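Local coordinates for protein leucine aminopeptidase 1 (Caenorhabditis elegans, PDB 2HC9) that catalyses the zinc-dependent release of N-terminal amino acids, preferably leucine, from peptides and probably serves as a digestive enzyme, at residues 84-89 with 397-402; 131-136 with 166-171; 208-213 with 219-224; 343-348 with 443-448; 411-416 with 427-432. The protein carries 1 engineered substitution. All blocks are in the same frame, centred on the assembly; numbering follows the deposited sequence.

Contact 1 of 5, residues 84-89 with 397-402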
# COMPACT_ATOMS: atom_id res chain seq x y z
N GLY A 84 31.40 -2.35 -20.11
CA GLY A 84 30.86 -1.59 -18.95
C GLY A 84 31.51 -1.96 -17.61
O GLY A 84 31.37 -1.22 -16.62
N ASN A 85 32.26 -3.06 -17.60
CA ASN A 85 32.94 -3.56 -16.40
C ASN A 85 34.33 -2.91 -16.31
O ASN A 85 34.72 -2.15 -17.18
CB ASN A 85 33.05 -5.08 -16.52
CG ASN A 85 33.37 -5.77 -15.18
OD1 ASN A 85 33.63 -5.13 -14.15
ND2 ASN A 85 33.37 -7.10 -15.22
N THR A 86 35.06 -3.20 -15.24
CA THR A 86 36.51 -2.94 -15.22
C THR A 86 37.24 -4.17 -15.78
O THR A 86 36.91 -5.32 -15.42
CB THR A 86 37.00 -2.61 -13.78
OG1 THR A 86 38.44 -2.64 -13.73
CG2 THR A 86 36.42 -3.62 -12.75
N PRO A 87 38.26 -3.95 -16.63
CA PRO A 87 39.02 -5.11 -17.11
C PRO A 87 39.85 -5.78 -16.01
O PRO A 87 40.33 -6.90 -16.20
CB PRO A 87 39.94 -4.51 -18.18
CG PRO A 87 40.09 -3.07 -17.81
CD PRO A 87 38.78 -2.67 -17.14
N THR A 88 39.98 -5.12 -14.86
CA THR A 88 40.62 -5.75 -13.69
C THR A 88 39.78 -6.88 -13.10
O THR A 88 40.31 -7.75 -12.41
CB THR A 88 40.86 -4.73 -12.56
OG1 THR A 88 39.61 -4.40 -11.95
CG2 THR A 88 41.54 -3.45 -13.06
N ASN A 89 38.46 -6.84 -13.34
CA ASN A 89 37.52 -7.80 -12.71
C ASN A 89 37.67 -7.85 -11.17
O ASN A 89 37.48 -8.89 -10.54
CB ASN A 89 37.68 -9.21 -13.30
CG ASN A 89 37.07 -9.35 -14.67
OD1 ASN A 89 37.68 -9.91 -15.58
ND2 ASN A 89 35.87 -8.82 -14.83
N GLY A 397 38.75 0.03 -9.87
CA GLY A 397 37.66 -0.84 -9.40
C GLY A 397 36.48 -0.17 -8.69
O GLY A 397 35.49 -0.84 -8.39
N ASP A 398 36.56 1.15 -8.45
CA ASP A 398 35.43 1.92 -7.92
C ASP A 398 34.70 2.45 -9.18
O ASP A 398 34.97 3.54 -9.65
CB ASP A 398 35.93 3.11 -7.08
CG ASP A 398 36.37 2.72 -5.66
OD1 ASP A 398 36.30 1.52 -5.28
OD2 ASP A 398 36.82 3.63 -4.93
N LEU A 399 33.83 1.62 -9.75
CA LEU A 399 33.25 1.90 -11.08
C LEU A 399 32.40 3.15 -11.09
O LEU A 399 31.77 3.51 -10.08
CB LEU A 399 32.42 0.71 -11.55
CG LEU A 399 33.26 -0.55 -11.85
CD1 LEU A 399 32.36 -1.76 -12.11
CD2 LEU A 399 34.11 -0.28 -13.08
N VAL A 400 32.39 3.83 -12.24
CA VAL A 400 31.61 5.07 -12.42
C VAL A 400 30.92 4.99 -13.79
O VAL A 400 31.55 4.56 -14.78
CB VAL A 400 32.51 6.31 -12.37
CG1 VAL A 400 31.69 7.59 -12.59
CG2 VAL A 400 33.28 6.40 -11.03
N ALA A 401 29.64 5.37 -13.82
CA ALA A 401 28.86 5.46 -15.05
C ALA A 401 28.34 6.89 -15.18
O ALA A 401 28.13 7.59 -14.17
CB ALA A 401 27.65 4.45 -15.00
N PRO A 402 28.15 7.35 -16.42
CA PRO A 402 27.71 8.73 -16.57
C PRO A 402 26.20 8.92 -16.46
O PRO A 402 25.42 8.05 -16.87
CB PRO A 402 28.17 9.07 -18.01
CG PRO A 402 28.12 7.81 -18.73
CD PRO A 402 28.37 6.70 -17.73
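Leu-399 of the catalytic domain reaches across to Asn-85 and Thr-86, in the loop that follows strand 72-77 of the N-terminal domain, so the contact is part of the seam between the two domains of an M17 aminopeptidase. From CB, the leucine chain turns beside its own backbone N (chi1 -67°), and CG forks toward the loop. CD2 settles 3.8 Å from Thr-86 CB, with the methyl CG2 of the same threonine a little farther off; the two side chains cross at about a right angle. CD1 goes to the asparagine instead, 4.1 Å from Asn-85 OD1, a loose van der Waals contact. Leucine suits the place because its fork lets each methyl meet a different residue, and Leu-409 of a second subunit packs on it as well. Thr-86 suits its place because it is two-faced: its carbon side meets Leu-399, while OG1 bonds to Lys-394 O and builds an ST turn by accepting from Thr-88 N. Gly-397, just after helix 383-396, has positive phi and backbone angles that call for glycine. Asn-85 ND2 bonds to Asp-408 of the second subunit, and Asn-85 OD1 accepts from Thr-86 N at 2.6 Å, the donor standing above the carbonyl plane.

Contact 2 of 5, residues 131-136 with 166-171; sequences FCKFSM and LSESVR
The guanidinium of Arg-171 is the flat group between the segments: Lys-133 lies over one face, its CE 3.6 Å above the plane and offset toward the rim, while the carbonyl of Phe-131 and a water meet the edge. Arg-171 NE gives Phe-131 O a nearly straight bond of 2.8 Å (N-H...O 173°), in the carbonyl plane and on a lone pair. NH2 adds a weak second bond to the same oxygen, so two N-H groups hold one acceptor and fix the turn of the guanidinium. The bend of the arginine chain at chi3 (71°) brings this edge round to the loop.

The same NH2 also donates to a water that bonds weakly to Cys-132 O. A second water links Lys-133 N to Arg-171 O, tying loop backbone to helix backbone. NH1 turns instead to Thr-2 O.

Lys-133 suits its place because its extended chain lays methylenes on the guanidinium and still carries the ammonium beyond it. The stronger partner of NZ there is Glu-172, by a salt bridge, and Glu-168, one helical turn earlier, shares the charge. Lys-133 NZ lies 2.9 Å from Glu-168 OE1 in a second salt bridge, on the syn side but tilted out of the carboxylate plane, with a weak bond to OE2. These carboxylates probably offset the nearness of Lys-133 NZ to Arg-171 NH1, 4.6 Å apart.

One strong and one weak bond from a single arginine to a single carbonyl thus join the loop after helix 120-128 to the long helix 157-178, near strand 3-8 of the N-terminal domain's sheet.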
# COMPACT_ATOMS: atom_id res chain seq x y z
N PHE A 131 38.46 -7.02 5.07
CA PHE A 131 38.92 -6.98 6.47
C PHE A 131 38.17 -5.91 7.24
O PHE A 131 38.64 -4.77 7.38
CB PHE A 131 40.45 -6.89 6.56
CG PHE A 131 41.11 -8.19 6.16
CD1 PHE A 131 41.16 -9.26 7.04
CD2 PHE A 131 41.54 -8.38 4.86
CE1 PHE A 131 41.69 -10.49 6.66
CE2 PHE A 131 42.08 -9.60 4.46
CZ PHE A 131 42.16 -10.65 5.35
N CYS A 132 36.95 -6.26 7.66
CA CYS A 132 36.04 -5.25 8.23
C CYS A 132 36.52 -4.91 9.64
O CYS A 132 36.59 -5.78 10.51
CB CYS A 132 34.60 -5.81 8.28
SG CYS A 132 34.04 -6.41 6.67
N LYS A 133 36.85 -3.65 9.87
CA LYS A 133 37.34 -3.22 11.18
C LYS A 133 36.25 -3.32 12.24
O LYS A 133 36.52 -3.70 13.38
CB LYS A 133 37.86 -1.77 11.12
CG LYS A 133 39.16 -1.64 10.35
CD LYS A 133 39.77 -0.26 10.55
CE LYS A 133 41.16 -0.20 9.89
NZ LYS A 133 41.89 1.00 10.45
N PHE A 134 35.02 -2.97 11.87
CA PHE A 134 34.04 -2.69 12.91
C PHE A 134 33.27 -3.92 13.40
O PHE A 134 32.62 -4.61 12.61
CB PHE A 134 33.06 -1.59 12.50
CG PHE A 134 32.21 -1.13 13.66
CD1 PHE A 134 32.72 -0.22 14.58
CD2 PHE A 134 30.95 -1.68 13.87
CE1 PHE A 134 31.95 0.18 15.69
CE2 PHE A 134 30.19 -1.30 15.00
CZ PHE A 134 30.70 -0.36 15.87
N SER A 135 33.32 -4.19 14.70
CA SER A 135 32.43 -5.21 15.30
C SER A 135 32.18 -4.87 16.76
O SER A 135 33.08 -4.40 17.45
CB SER A 135 33.03 -6.62 15.21
OG SER A 135 32.16 -7.56 15.84
N MET A 136 30.96 -5.09 17.20
CA MET A 136 30.66 -5.03 18.62
C MET A 136 30.23 -6.36 19.19
O MET A 136 29.56 -6.42 20.24
CB MET A 136 29.61 -3.94 18.87
CG MET A 136 30.26 -2.57 18.82
SD MET A 136 29.03 -1.27 18.92
CE MET A 136 28.61 -1.35 20.66
N LEU A 166 46.42 3.04 0.97
CA LEU A 166 45.12 2.93 0.31
C LEU A 166 44.25 1.87 1.01
O LEU A 166 43.06 2.11 1.26
CB LEU A 166 45.29 2.56 -1.16
CG LEU A 166 43.96 2.33 -1.91
CD1 LEU A 166 43.13 3.63 -1.94
CD2 LEU A 166 44.26 1.80 -3.32
N SER A 167 44.84 0.72 1.33
CA SER A 167 44.14 -0.30 2.10
C SER A 167 43.57 0.27 3.39
O SER A 167 42.43 -0.03 3.75
CB SER A 167 45.05 -1.48 2.42
OG SER A 167 45.46 -2.16 1.24
N GLU A 168 44.36 1.07 4.09
CA GLU A 168 43.89 1.71 5.32
C GLU A 168 42.75 2.68 5.03
O GLU A 168 41.76 2.71 5.74
CB GLU A 168 45.05 2.41 6.05
CG GLU A 168 44.62 3.29 7.25
CD GLU A 168 44.13 2.50 8.48
OE1 GLU A 168 43.95 1.27 8.44
OE2 GLU A 168 43.91 3.13 9.53
N SER A 169 42.88 3.47 3.96
CA SER A 169 41.84 4.47 3.66
C SER A 169 40.52 3.76 3.32
O SER A 169 39.45 4.20 3.76
CB SER A 169 42.29 5.36 2.50
OG SER A 169 43.13 6.41 2.95
N VAL A 170 40.62 2.66 2.57
CA VAL A 170 39.47 1.82 2.23
C VAL A 170 38.82 1.27 3.50
O VAL A 170 37.60 1.44 3.72
CB VAL A 170 39.86 0.67 1.23
CG1 VAL A 170 38.73 -0.37 1.10
CG2 VAL A 170 40.22 1.28 -0.16
N ARG A 171 39.63 0.65 4.36
CA ARG A 171 39.07 0.07 5.61
C ARG A 171 38.53 1.11 6.58
O ARG A 171 37.56 0.85 7.29
CB ARG A 171 40.10 -0.83 6.28
CG ARG A 171 40.44 -2.05 5.43
CD ARG A 171 41.56 -2.87 6.09
NE ARG A 171 41.12 -3.58 7.30
CZ ARG A 171 41.80 -3.65 8.44
NH1 ARG A 171 42.98 -3.02 8.61
NH2 ARG A 171 41.30 -4.36 9.44
O HOH W 1 39.36 -6.58 10.20
O HOH W 2 36.58 -1.80 7.62

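Contact 3 of 5, residues 208-213 with 219-224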
# COMPACT_ATOMS: atom_id res chain seq x y z
N ARG A 208 30.13 25.10 13.48
CA ARG A 208 29.32 24.11 14.17
C ARG A 208 28.07 24.76 14.79
O ARG A 208 28.16 25.87 15.27
CB ARG A 208 30.20 23.51 15.26
CG ARG A 208 29.63 22.35 15.92
CD ARG A 208 30.72 21.55 16.59
NE ARG A 208 30.07 20.57 17.43
CZ ARG A 208 29.77 20.77 18.71
NH1 ARG A 208 30.11 21.92 19.29
NH2 ARG A 208 29.15 19.83 19.41
N GLY A 209 26.92 24.07 14.76
CA GLY A 209 25.74 24.51 15.52
C GLY A 209 25.26 25.87 15.06
O GLY A 209 25.14 26.13 13.84
N GLU A 210 25.04 26.78 16.03
CA GLU A 210 24.53 28.12 15.71
C GLU A 210 25.49 28.95 14.85
O GLU A 210 25.04 29.88 14.18
CB GLU A 210 24.12 28.89 16.98
CG GLU A 210 23.04 28.20 17.80
CD GLU A 210 21.75 28.04 17.02
OE1 GLU A 210 21.22 29.07 16.56
OE2 GLU A 210 21.28 26.88 16.87
N GLU A 211 26.78 28.61 14.87
CA GLU A 211 27.74 29.32 14.01
C GLU A 211 27.40 29.12 12.54
O GLU A 211 27.62 30.00 11.74
CB GLU A 211 29.20 28.86 14.24
CG GLU A 211 29.67 28.88 15.69
CD GLU A 211 30.78 27.85 15.98
OE1 GLU A 211 31.42 27.28 15.04
OE2 GLU A 211 31.00 27.58 17.19
N LEU A 212 26.84 27.95 12.20
CA LEU A 212 26.40 27.71 10.81
C LEU A 212 25.25 28.63 10.39
O LEU A 212 25.27 29.20 9.29
CB LEU A 212 25.98 26.24 10.61
CG LEU A 212 27.08 25.18 10.63
CD1 LEU A 212 26.44 23.80 10.76
CD2 LEU A 212 27.91 25.23 9.36
N LEU A 213 24.25 28.74 11.26
CA LEU A 213 23.12 29.64 11.05
C LEU A 213 23.62 31.07 10.85
O LEU A 213 23.24 31.73 9.87
CB LEU A 213 22.16 29.60 12.25
CG LEU A 213 20.94 30.55 12.15
CD1 LEU A 213 20.10 30.24 10.93
CD2 LEU A 213 20.09 30.42 13.41
N GLY A 219 21.41 25.45 4.41
CA GLY A 219 21.21 24.04 4.09
C GLY A 219 21.74 23.15 5.20
O GLY A 219 21.01 22.31 5.72
N ILE A 220 23.01 23.34 5.57
CA ILE A 220 23.63 22.47 6.58
C ILE A 220 22.92 22.66 7.93
O ILE A 220 22.58 21.68 8.59
CB ILE A 220 25.13 22.77 6.74
CG1 ILE A 220 25.79 22.70 5.34
CG2 ILE A 220 25.78 21.77 7.71
CD1 ILE A 220 27.36 22.74 5.40
N TYR A 221 22.66 23.91 8.31
CA TYR A 221 22.05 24.19 9.60
C TYR A 221 20.63 23.64 9.69
O TYR A 221 20.27 22.96 10.65
CB TYR A 221 22.01 25.70 9.90
CG TYR A 221 21.36 25.97 11.24
CD1 TYR A 221 20.00 26.34 11.32
CD2 TYR A 221 22.08 25.83 12.42
CE1 TYR A 221 19.40 26.60 12.57
CE2 TYR A 221 21.49 26.08 13.66
CZ TYR A 221 20.14 26.45 13.72
OH TYR A 221 19.54 26.69 14.94
N HIS A 222 19.79 24.00 8.71
CA HIS A 222 18.38 23.64 8.85
C HIS A 222 18.13 22.13 8.75
O HIS A 222 17.28 21.60 9.45
CB HIS A 222 17.49 24.50 7.94
CG HIS A 222 17.44 25.94 8.40
ND1 HIS A 222 16.83 26.33 9.57
CD2 HIS A 222 18.00 27.06 7.87
CE1 HIS A 222 16.98 27.63 9.73
NE2 HIS A 222 17.70 28.10 8.72
N VAL A 223 18.92 21.44 7.94
CA VAL A 223 18.84 19.98 7.91
C VAL A 223 19.20 19.37 9.27
O VAL A 223 18.50 18.48 9.77
CB VAL A 223 19.72 19.37 6.77
CG1 VAL A 223 19.87 17.86 6.92
CG2 VAL A 223 19.09 19.72 5.39
N GLY A 224 20.31 19.83 9.84
CA GLY A 224 20.87 19.17 11.04
C GLY A 224 20.36 19.66 12.39
O GLY A 224 20.76 19.11 13.44
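Two short helices, 210-215 and 218-224, are folded against each other across a brief turn, and their backbones come nearest at Leu-212 and Tyr-221, with the CA atoms 5.7 Å apart. Tyr-221 fills the angle between them. Its CG stands opposite the backbone N, which sends the ring out toward the first helix. Leu-213 CB sits over the middle of one ring face, 3.7 Å from the centroid and 7° off the normal, a CH-pi contact. Near the ring plane, at the edge, Gly-209 O lies 3.4 Å from Tyr-221 CD2.

At the far end of the ring the hydroxyl OH donates to Glu-210 OE2 at 2.6 Å. The oxygen is met on its syn side, and the carboxylate plane stands 85° from the ring. Glu-210 starts out away from the partner helix, and the bend at chi2 (-61°) brings its carboxylate back to the hydroxyl.

The two short helices form the connection between 203-208 and 232-238, neighbouring antiparallel strands of the catalytic domain's sheet. Gly-209 joins the first strand to its helix with positive phi, which favours glycine. On the inner side Leu-212 CD1 meets Ile-220 CG2 at 3.7 Å, the side chains crossing nearly at right angles, and both leucine and isoleucine also rest on Phe-233. Leu-213 CD1 extends toward the imidazole of His-222, 3.9 Å from NE2, while ND1 of that histidine bonds to Lys-225. Tyr-221 CD1 lies 3.6 Å above the plane of the same imidazole, over its centre.

Contact 4 of 5, residues 343-348 with 443-448; sequences DGVFYA and AHIGFG
Ile-445 lays its two branches against neighbouring residues of helix 337-350, meeting Val-345 with one and Phe-346 with the other. This is helix-to-loop packing in the catalytic domain: the helix follows the metal-binding residues Asp-334 and Glu-336 directly, and the loop leads from helix 433-442 to strand 452-457. The isoleucine holds CG1 between its backbone N and carbonyl carbon (chi1 55°), an arrangement that sets Ile-445 CG1 3.7 Å from Val-345 CG1 and lets CG2 lie beside the helix backbone. Val-345 was modelled in two conformers, so the still closer approach of Ile-445 CD1 to it is doubtful. CG2 is 3.7 Å from Phe-346 CA and 3.8 Å from Val-345 O, so the methyl rests against the main chain as much as against side chains. Beta-branched residues suit such a place, since their short, stiff forks fill it close to the backbone; Val-345 also touches Ile-357 and Asp-359 of strand 356-361.

Phe-346 and Ile-445 run past each other in opposite directions, with Phe-346 CD1 4.2 Å from Ile-445 CG2. His-444 turns its imidazole away from this pair, and its ND1 bonds to Ser-324 OG. Residues 446 to 448 all have positive phi, and the angles of Gly-448 call for glycine; its N bonds to Ile-445 O. The carbonyl O of His-444 lies near the plane of the phenylalanine ring, at the edge, 3.2 Å from Phe-346 CD1.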
# COMPACT_ATOMS: atom_id res chain seq x y z
N ASP A 343 25.34 23.96 -0.04
CA ASP A 343 26.20 24.87 0.73
C ASP A 343 27.69 24.52 0.59
O ASP A 343 28.54 25.41 0.46
CB ASP A 343 25.82 24.83 2.21
CG ASP A 343 24.51 25.56 2.52
OD1 ASP A 343 23.92 26.21 1.61
OD2 ASP A 343 24.08 25.46 3.69
N GLY A 344 28.00 23.23 0.65
CA GLY A 344 29.42 22.80 0.60
C GLY A 344 30.08 23.17 -0.72
O GLY A 344 31.23 23.65 -0.75
N VAL A 345 29.35 22.98 -1.82
CA VAL A 345 29.87 23.28 -3.14
C VAL A 345 29.98 24.81 -3.36
O VAL A 345 30.95 25.31 -3.93
CB VAL A 345 29.01 22.55 -4.21
CG1 VAL A 345 29.30 23.05 -5.56
CG2 VAL A 345 29.27 21.03 -4.18
N PHE A 346 28.99 25.55 -2.89
CA PHE A 346 29.08 27.01 -2.95
C PHE A 346 30.28 27.54 -2.14
O PHE A 346 31.06 28.38 -2.60
CB PHE A 346 27.80 27.69 -2.47
CG PHE A 346 27.84 29.18 -2.64
CD1 PHE A 346 27.57 29.75 -3.89
CD2 PHE A 346 28.18 30.01 -1.57
CE1 PHE A 346 27.62 31.16 -4.05
CE2 PHE A 346 28.26 31.40 -1.73
CZ PHE A 346 27.97 31.98 -2.98
N TYR A 347 30.44 27.03 -0.94
CA TYR A 347 31.61 27.38 -0.14
C TYR A 347 32.92 27.08 -0.87
O TYR A 347 33.84 27.93 -0.87
CB TYR A 347 31.58 26.63 1.20
CG TYR A 347 32.68 27.05 2.16
CD1 TYR A 347 32.46 28.06 3.09
CD2 TYR A 347 33.94 26.43 2.13
CE1 TYR A 347 33.46 28.43 4.01
CE2 TYR A 347 34.94 26.80 3.03
CZ TYR A 347 34.69 27.79 3.96
OH TYR A 347 35.69 28.13 4.85
N ALA A 348 33.02 25.89 -1.47
CA ALA A 348 34.24 25.51 -2.19
C ALA A 348 34.52 26.49 -3.32
O ALA A 348 35.67 26.87 -3.52
CB ALA A 348 34.12 24.08 -2.75
N ALA A 443 22.60 24.04 -8.99
CA ALA A 443 21.85 25.29 -9.17
C ALA A 443 22.41 26.44 -8.32
O ALA A 443 22.11 27.60 -8.56
CB ALA A 443 20.35 25.07 -8.86
N HIS A 444 23.22 26.11 -7.32
CA HIS A 444 23.78 27.12 -6.41
C HIS A 444 25.18 27.55 -6.80
O HIS A 444 25.74 28.49 -6.20
CB HIS A 444 23.70 26.59 -4.97
CG HIS A 444 22.28 26.43 -4.51
ND1 HIS A 444 21.55 27.47 -3.99
CD2 HIS A 444 21.40 25.41 -4.70
CE1 HIS A 444 20.30 27.09 -3.80
NE2 HIS A 444 20.18 25.84 -4.23
N ILE A 445 25.72 26.91 -7.84
CA ILE A 445 26.96 27.36 -8.50
C ILE A 445 26.85 27.45 -10.04
O ILE A 445 27.79 27.13 -10.76
CB ILE A 445 28.17 26.46 -8.08
CG1 ILE A 445 27.88 24.96 -8.36
CG2 ILE A 445 28.54 26.69 -6.59
CD1 ILE A 445 29.19 24.16 -8.64
N GLY A 446 25.68 27.88 -10.54
CA GLY A 446 25.50 28.08 -11.98
C GLY A 446 25.77 26.83 -12.78
O GLY A 446 26.26 26.89 -13.91
N PHE A 447 25.48 25.68 -12.16
CA PHE A 447 25.69 24.37 -12.78
C PHE A 447 27.14 24.14 -13.20
O PHE A 447 27.41 23.38 -14.13
CB PHE A 447 24.69 24.11 -13.92
CG PHE A 447 23.26 24.29 -13.51
CD1 PHE A 447 22.65 23.34 -12.68
CD2 PHE A 447 22.54 25.41 -13.92
CE1 PHE A 447 21.30 23.53 -12.24
CE2 PHE A 447 21.19 25.60 -13.49
CZ PHE A 447 20.59 24.65 -12.66
N GLY A 448 28.08 24.79 -12.51
CA GLY A 448 29.52 24.59 -12.78
C GLY A 448 30.11 25.63 -13.73
O GLY A 448 31.27 25.51 -14.13

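Contact 5 of 5, residues 411-416 with 427-432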
# COMPACT_ATOMS: atom_id res chain seq x y z
N PHE A 411 16.01 21.08 -15.06
CA PHE A 411 15.95 21.91 -13.84
C PHE A 411 14.53 22.42 -13.56
O PHE A 411 14.14 22.68 -12.40
CB PHE A 411 17.00 23.04 -13.88
CG PHE A 411 16.99 23.92 -12.64
CD1 PHE A 411 17.32 23.39 -11.39
CD2 PHE A 411 16.62 25.26 -12.73
CE1 PHE A 411 17.29 24.19 -10.25
CE2 PHE A 411 16.60 26.07 -11.59
CZ PHE A 411 16.94 25.54 -10.35
N GLY A 412 13.74 22.51 -14.62
CA GLY A 412 12.32 22.84 -14.48
C GLY A 412 11.54 21.85 -13.62
O GLY A 412 10.48 22.20 -13.08
N ASP A 413 12.05 20.63 -13.46
CA ASP A 413 11.49 19.69 -12.48
C ASP A 413 11.46 20.27 -11.04
O ASP A 413 10.65 19.84 -10.21
CB ASP A 413 12.27 18.37 -12.48
CG ASP A 413 12.09 17.57 -13.77
OD1 ASP A 413 11.12 17.84 -14.55
OD2 ASP A 413 12.91 16.66 -14.00
N LEU A 414 12.32 21.25 -10.76
CA LEU A 414 12.41 21.83 -9.42
C LEU A 414 11.80 23.21 -9.34
O LEU A 414 12.09 23.97 -8.43
CB LEU A 414 13.89 21.88 -8.96
CG LEU A 414 14.54 20.50 -8.90
CD1 LEU A 414 16.03 20.62 -8.57
CD2 LEU A 414 13.82 19.64 -7.87
N LYS A 415 10.95 23.55 -10.30
CA LYS A 415 10.31 24.87 -10.29
C LYS A 415 9.49 25.09 -9.00
O LYS A 415 8.83 24.16 -8.49
CB LYS A 415 9.42 25.03 -11.54
CG LYS A 415 8.76 26.38 -11.69
CD LYS A 415 8.07 26.51 -13.05
CE LYS A 415 8.24 27.94 -13.61
NZ LYS A 415 7.30 28.26 -14.73
N SER A 416 9.55 26.32 -8.47
CA SER A 416 8.76 26.72 -7.30
C SER A 416 8.07 28.02 -7.63
O SER A 416 8.64 28.90 -8.31
CB SER A 416 9.67 26.95 -6.08
OG SER A 416 8.95 27.55 -4.99
N GLY A 427 6.35 14.04 -7.85
CA GLY A 427 5.58 13.38 -8.89
C GLY A 427 6.40 12.99 -10.10
O GLY A 427 7.55 12.55 -10.00
N LYS A 428 5.79 13.13 -11.27
CA LYS A 428 6.44 12.80 -12.53
C LYS A 428 7.40 13.92 -12.86
O LYS A 428 7.09 15.10 -12.68
CB LYS A 428 5.42 12.64 -13.65
CG LYS A 428 5.27 11.21 -14.13
CD LYS A 428 4.99 10.25 -12.99
CE LYS A 428 4.92 8.79 -13.46
NZ LYS A 428 4.07 8.60 -14.68
N MET A 429 8.59 13.55 -13.32
CA MET A 429 9.53 14.56 -13.72
C MET A 429 10.18 14.19 -15.06
O MET A 429 10.17 13.01 -15.44
CB MET A 429 10.54 14.79 -12.59
CG MET A 429 11.54 13.69 -12.33
SD MET A 429 12.39 13.95 -10.72
CE MET A 429 11.25 13.05 -9.72
N ASP A 430 10.74 15.16 -15.75
CA ASP A 430 11.36 14.87 -17.05
C ASP A 430 12.75 14.27 -16.91
O ASP A 430 13.16 13.51 -17.76
CB ASP A 430 11.46 16.13 -17.89
CG ASP A 430 10.13 16.51 -18.53
OD1 ASP A 430 9.22 15.66 -18.61
OD2 ASP A 430 10.01 17.67 -18.96
N GLY A 431 13.50 14.65 -15.87
CA GLY A 431 14.86 14.11 -15.70
C GLY A 431 14.91 12.78 -14.97
O GLY A 431 13.98 12.43 -14.23
N PRO A 432 16.02 12.05 -15.12
CA PRO A 432 16.25 10.93 -14.18
C PRO A 432 16.28 11.54 -12.76
O PRO A 432 16.93 12.57 -12.57
CB PRO A 432 17.67 10.43 -14.56
CG PRO A 432 18.03 11.09 -15.86
CD PRO A 432 17.14 12.28 -16.06
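The carboxylate of Asp-413 is gripped by two successive backbone N-H groups of the facing loop. Gly-431 N gives the shorter bond, 2.8 Å to Asp-413 OD2 with an N-H...O angle of 165°, and uses the syn lone pair of that oxygen. Asp-430 N reaches Asp-413 OD1 at 3.0 Å, also on the syn side but 27° out of the carboxylate plane. With one donor for each oxygen, the group is kept from turning about its CB-CG bond. Aspartate suits the place: its short chain puts both oxygens at the two amides, and the bonds hold them there. Glycine at 431 suits the tight approach, because a side chain there would point at the carboxylate.

Met-429 touches the same group with CB, 3.3 Å from Asp-413 OD2, while its thioether end leads away. Asp-430 OD2 lies 4.6 Å from Asp-413 OD1, and the two N-H donors probably ease the nearness of these charges. Asp-430 and Pro-432 also pack on Arg-373 and Trp-369 of a second subunit. One carboxylate taking two successive amides thus joins the loops flanking strand 421-422, just before helix 433-442, where the Met-429 side chain is about 7 Å from that of Arg-338, the predicted active-site residue.

How the contacts relate
Contacts 1 and 2 lie where the N-terminal domain meets the rest of the chain, their centres about 22 Å apart, and contact 2 is nested within the long loop that contact 1 closes. Contacts 3, 4 and 5 all belong to the catalytic domain. Contact 3 touches contact 4 through Asp-343 OD2, which accepts a probable hydrogen bond from Ile-220 N and so links helix 218-224 to helix 337-350. Contact 5 is nested inside contact 4, about 19 Å from it between centres, and Phe-411 packs on Ala-443 and Phe-447. Contacts 1 and 5 both reach the second subunit and contact 2 a third, so all three lie at subunit contacts of the six-chain assembly.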